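Local coordinates for DUF357 domain-containing protein (Archaeoglobus fulgidus DSM 4304, PDB 2OO2) that is of unknown function but folds as a small, mostly helical protein of the DUF357 family that pairs with a second copy of itself, at residues Arg8-Thr11 with Leu12-Leu15; Glu26-Glu29 with Gly30-Arg33. All coordinates share one frame; numbering follows the deposited sequence.

Contact 1 of 2, residues Arg8-Thr11 with Leu12-Leu15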
# COMPACT_ATOMS: atom_id res chain seq x y z
N ARG A 8 -0.35 7.68 13.84
CA ARG A 8 -1.68 8.22 14.03
C ARG A 8 -1.95 9.40 13.13
O ARG A 8 -3.01 9.41 12.49
CB ARG A 8 -1.87 8.73 15.47
CG ARG A 8 -2.33 7.70 16.40
CD ARG A 8 -2.90 8.36 17.66
NE ARG A 8 -2.48 7.57 18.82
CZ ARG A 8 -1.53 7.95 19.68
NH1 ARG A 8 -0.90 9.13 19.54
NH2 ARG A 8 -1.21 7.15 20.71
N ARG A 9 -1.02 10.37 13.07
CA ARG A 9 -1.25 11.58 12.27
C ARG A 9 -1.42 11.18 10.78
O ARG A 9 -2.30 11.70 10.13
CB ARG A 9 -0.12 12.60 12.33
CG ARG A 9 0.02 13.23 13.73
CD ARG A 9 0.38 14.71 13.72
NE ARG A 9 0.61 15.12 15.10
CZ ARG A 9 1.81 15.40 15.62
NH1 ARG A 9 2.91 15.36 14.85
NH2 ARG A 9 1.91 15.74 16.91
N GLU A 10 -0.53 10.33 10.28
CA GLU A 10 -0.52 9.95 8.82
C GLU A 10 -1.73 9.10 8.45
O GLU A 10 -2.25 9.16 7.30
CB GLU A 10 0.75 9.16 8.47
CG GLU A 10 2.04 9.96 8.30
CD GLU A 10 1.99 10.90 7.10
OE1 GLU A 10 1.96 10.43 5.90
OE2 GLU A 10 1.94 12.12 7.36
N THR A 11 -2.09 8.18 9.35
CA THR A 11 -3.27 7.31 9.12
C THR A 11 -4.54 8.12 9.05
O THR A 11 -5.38 8.00 8.08
CB THR A 11 -3.39 6.15 10.19
OG1 THR A 11 -2.16 5.41 10.18
CG2 THR A 11 -4.60 5.23 9.83
N LEU A 12 -4.75 8.97 10.06
CA LEU A 12 -5.92 9.86 10.04
C LEU A 12 -5.99 10.78 8.81
O LEU A 12 -7.09 11.02 8.29
CB LEU A 12 -5.90 10.76 11.29
CG LEU A 12 -6.49 10.08 12.49
CD1 LEU A 12 -6.02 10.88 13.83
CD2 LEU A 12 -7.98 10.04 12.40
N LYS A 13 -4.84 11.27 8.36
CA LYS A 13 -4.74 12.30 7.35
C LYS A 13 -5.22 11.59 6.06
O LYS A 13 -6.12 12.06 5.37
CB LYS A 13 -3.27 12.63 7.14
CG LYS A 13 -2.97 13.62 6.00
CD LYS A 13 -1.54 13.58 5.51
CE LYS A 13 -0.59 14.14 6.57
NZ LYS A 13 0.90 14.18 6.21
N TRP A 14 -4.67 10.43 5.85
CA TRP A 14 -4.92 9.70 4.55
C TRP A 14 -6.28 9.05 4.55
O TRP A 14 -6.93 8.77 3.45
CB TRP A 14 -3.78 8.75 4.42
CG TRP A 14 -2.55 9.42 3.92
CD1 TRP A 14 -1.34 9.50 4.53
CD2 TRP A 14 -2.42 10.10 2.67
NE1 TRP A 14 -0.46 10.21 3.77
CE2 TRP A 14 -1.10 10.55 2.59
CE3 TRP A 14 -3.31 10.35 1.58
CZ2 TRP A 14 -0.63 11.29 1.50
CZ3 TRP A 14 -2.85 11.07 0.50
CH2 TRP A 14 -1.53 11.52 0.44
N LEU A 15 -6.75 8.71 5.73
CA LEU A 15 -8.06 8.18 5.90
C LEU A 15 -9.12 9.23 5.73
O LEU A 15 -10.09 9.01 5.04
CB LEU A 15 -8.19 7.44 7.23
CG LEU A 15 -9.36 6.59 7.62
CD1 LEU A 15 -9.63 5.40 6.72
CD2 LEU A 15 -8.99 6.04 9.01

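Contact 2 of 2, residues Glu26-Glu29 with Gly30-Arg33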
# COMPACT_ATOMS: atom_id res chain seq x y z
N GLU A 26 -15.73 6.49 -9.79
CA GLU A 26 -16.62 5.36 -10.03
C GLU A 26 -15.94 4.31 -10.91
O GLU A 26 -14.92 4.60 -11.54
CB GLU A 26 -17.92 5.87 -10.65
CG GLU A 26 -17.67 6.78 -11.82
CD GLU A 26 -18.95 7.17 -12.57
OE1 GLU A 26 -20.03 7.18 -11.95
OE2 GLU A 26 -18.84 7.47 -13.78
N GLY A 27 -16.48 3.10 -10.93
CA GLY A 27 -15.99 2.10 -11.88
C GLY A 27 -16.19 0.65 -11.49
O GLY A 27 -17.25 0.27 -10.96
N ASP A 28 -15.16 -0.15 -11.78
CA ASP A 28 -15.14 -1.58 -11.49
C ASP A 28 -15.49 -1.90 -10.04
O ASP A 28 -14.81 -1.42 -9.10
CB ASP A 28 -13.77 -2.17 -11.83
CG ASP A 28 -13.72 -3.67 -11.66
OD1 ASP A 28 -14.04 -4.39 -12.64
OD2 ASP A 28 -13.40 -4.15 -10.54
N GLU A 29 -16.53 -2.71 -9.87
CA GLU A 29 -17.11 -2.99 -8.55
C GLU A 29 -16.19 -3.76 -7.59
O GLU A 29 -16.27 -3.55 -6.37
CB GLU A 29 -18.49 -3.64 -8.67
CG GLU A 29 -19.53 -2.70 -9.37
CD GLU A 29 -19.95 -1.45 -8.52
OE1 GLU A 29 -19.06 -0.70 -8.03
OE2 GLU A 29 -21.18 -1.21 -8.35
N GLY A 30 -15.32 -4.61 -8.12
CA GLY A 30 -14.32 -5.31 -7.32
C GLY A 30 -13.27 -4.36 -6.73
O GLY A 30 -12.95 -4.44 -5.52
N PHE A 31 -12.73 -3.49 -7.59
CA PHE A 31 -11.85 -2.37 -7.19
C PHE A 31 -12.52 -1.54 -6.13
O PHE A 31 -11.95 -1.33 -5.05
CB PHE A 31 -11.47 -1.50 -8.37
CG PHE A 31 -10.25 -1.97 -9.09
CD1 PHE A 31 -9.03 -1.34 -8.89
CD2 PHE A 31 -10.33 -3.04 -9.99
CE1 PHE A 31 -7.90 -1.76 -9.53
CE2 PHE A 31 -9.18 -3.49 -10.66
CZ PHE A 31 -7.95 -2.82 -10.42
N MET A 32 -13.76 -1.13 -6.41
CA MET A 32 -14.53 -0.33 -5.44
C MET A 32 -14.79 -1.09 -4.14
O MET A 32 -14.71 -0.49 -3.05
CB MET A 32 -15.83 0.22 -6.00
CG MET A 32 -15.66 1.30 -7.10
SD MET A 32 -14.87 2.86 -6.60
CE MET A 32 -16.20 3.70 -5.82
N ARG A 33 -15.04 -2.40 -4.23
CA ARG A 33 -15.30 -3.17 -3.00
C ARG A 33 -14.03 -3.31 -2.15
O ARG A 33 -14.10 -3.16 -0.90
CB ARG A 33 -15.95 -4.55 -3.25
CG ARG A 33 -17.34 -4.53 -4.03
CD ARG A 33 -18.56 -3.97 -3.27
NE ARG A 33 -19.69 -3.68 -4.20
CZ ARG A 33 -20.05 -2.46 -4.63
NH1 ARG A 33 -19.40 -1.36 -4.25
NH2 ARG A 33 -21.08 -2.34 -5.46

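Contact 1 of 2, residues Arg8-Thr11 with Leu12-Leu15
E10 reaches forward along helix 3-21 to grip two side chains of the next turn, K13 and W14, with one carboxylate oxygen for each. OE2 of E10 takes the ammonium of K13 in a salt bridge, at 2.6 Å from NZ on the syn side of the carboxylate. OE1 of E10 receives the indole N-H of W14, 3.2 Å from NE1. This bond is bent, 141° at the hydrogen: the oxygen lies nearly in the indole plane, yet the indole nitrogen stands above the carboxylate plane, the two flat groups being turned 75° apart. A bend at chi2 (-65°) folds the E10 chain so that it runs beside both partners. K13 starts extended, with CG anti to the backbone N, which lays CD over one face of the indole, 4.0 Å above the plane and toward its rim; a bend at chi3 then places CE, from which NZ reaches OE2 of E10.

The tightly packed flank is that of T11 and L15, both buried. There the backbone bond from L15 N to T11 O measures 2.8 Å, and CB of L15 lies 3.0 Å from the same T11 O. T11 touches A54 and F55 of helix 51-70, and L15 touches S42 and R43 of helix 29-47, while OG1 of T11 is bonded back to L7 O. Looser is the side of R8 and R9, whose exposed side chains lead away from the following turn; R9 pairs with E5 behind it.

OE1 of E10 also forms a salt bridge with R53 of the second subunit. The carboxylate thus serves an ammonium, an indole N-H and a guanidinium, a concentration of positive charge and donors that probably favours its ionised form at the subunit interface.

Contact 2 of 2, residues Glu26-Glu29 with Gly30-Arg33
D28 is the N-cap of helix 29-47, its carboxylate closing the first turn where the chain leaves the short strand 25-27. Its CG stands anti to the backbone N (chi1 -176°), which carries the acid forward over the start of the helix. Along this side chain, CB lies 4.0 Å from CD2 of F31, and CG stays close to the same ring carbon. OD2 does the capping: through its anti lone pair it accepts from F31 N at 3.1 Å, with a nearly straight N-H (171°), and it takes a second, weak bond from G30 N. The same OD2 sits in the plane of the F31 ring, at its edge, with carboxylate and ring almost perpendicular. An alanine in place of D28 removes this acceptor, and the amide of F31 would probably be left without its capping partner.

The backbone carbonyl of D28 begins the regular helical pattern, accepting from M32 N. The F31 side chain is buried: its ring meets W64 edge-to-face and packs on V71 of the second subunit. Before the cap, G27 has backbone angles that would press a CB against the carbonyl oxygen of E26, a demand that glycine meets.

On the exposed flank E29 and R33 are joined one turn apart by a salt bridge. Bends at chi2 in both chains bring the two charged groups together, and the carboxylate and guanidinium planes stand 54° apart, with OE2 of E29 3.1 Å from NH2 of R33.

Contact 1 lies around the middle of helix 3-21, whereas contact 2 marks the passage from strand 25-27 into helix 29-47, so the two follow in series along the chain. They sit on opposite sides of the chain's centre, with their own centres 23 Å apart and nearest atoms about 12 Å apart, and they do not touch. Helix 29-47 provides an indirect connection: it begins at contact 2, and its later residues S42, R43 and L46 pack against T11, L12 and L15. Both contacts also reach the second subunit, contact 1 through a charge pair and contact 2 through nonpolar packing. No active site is known to which either could be related.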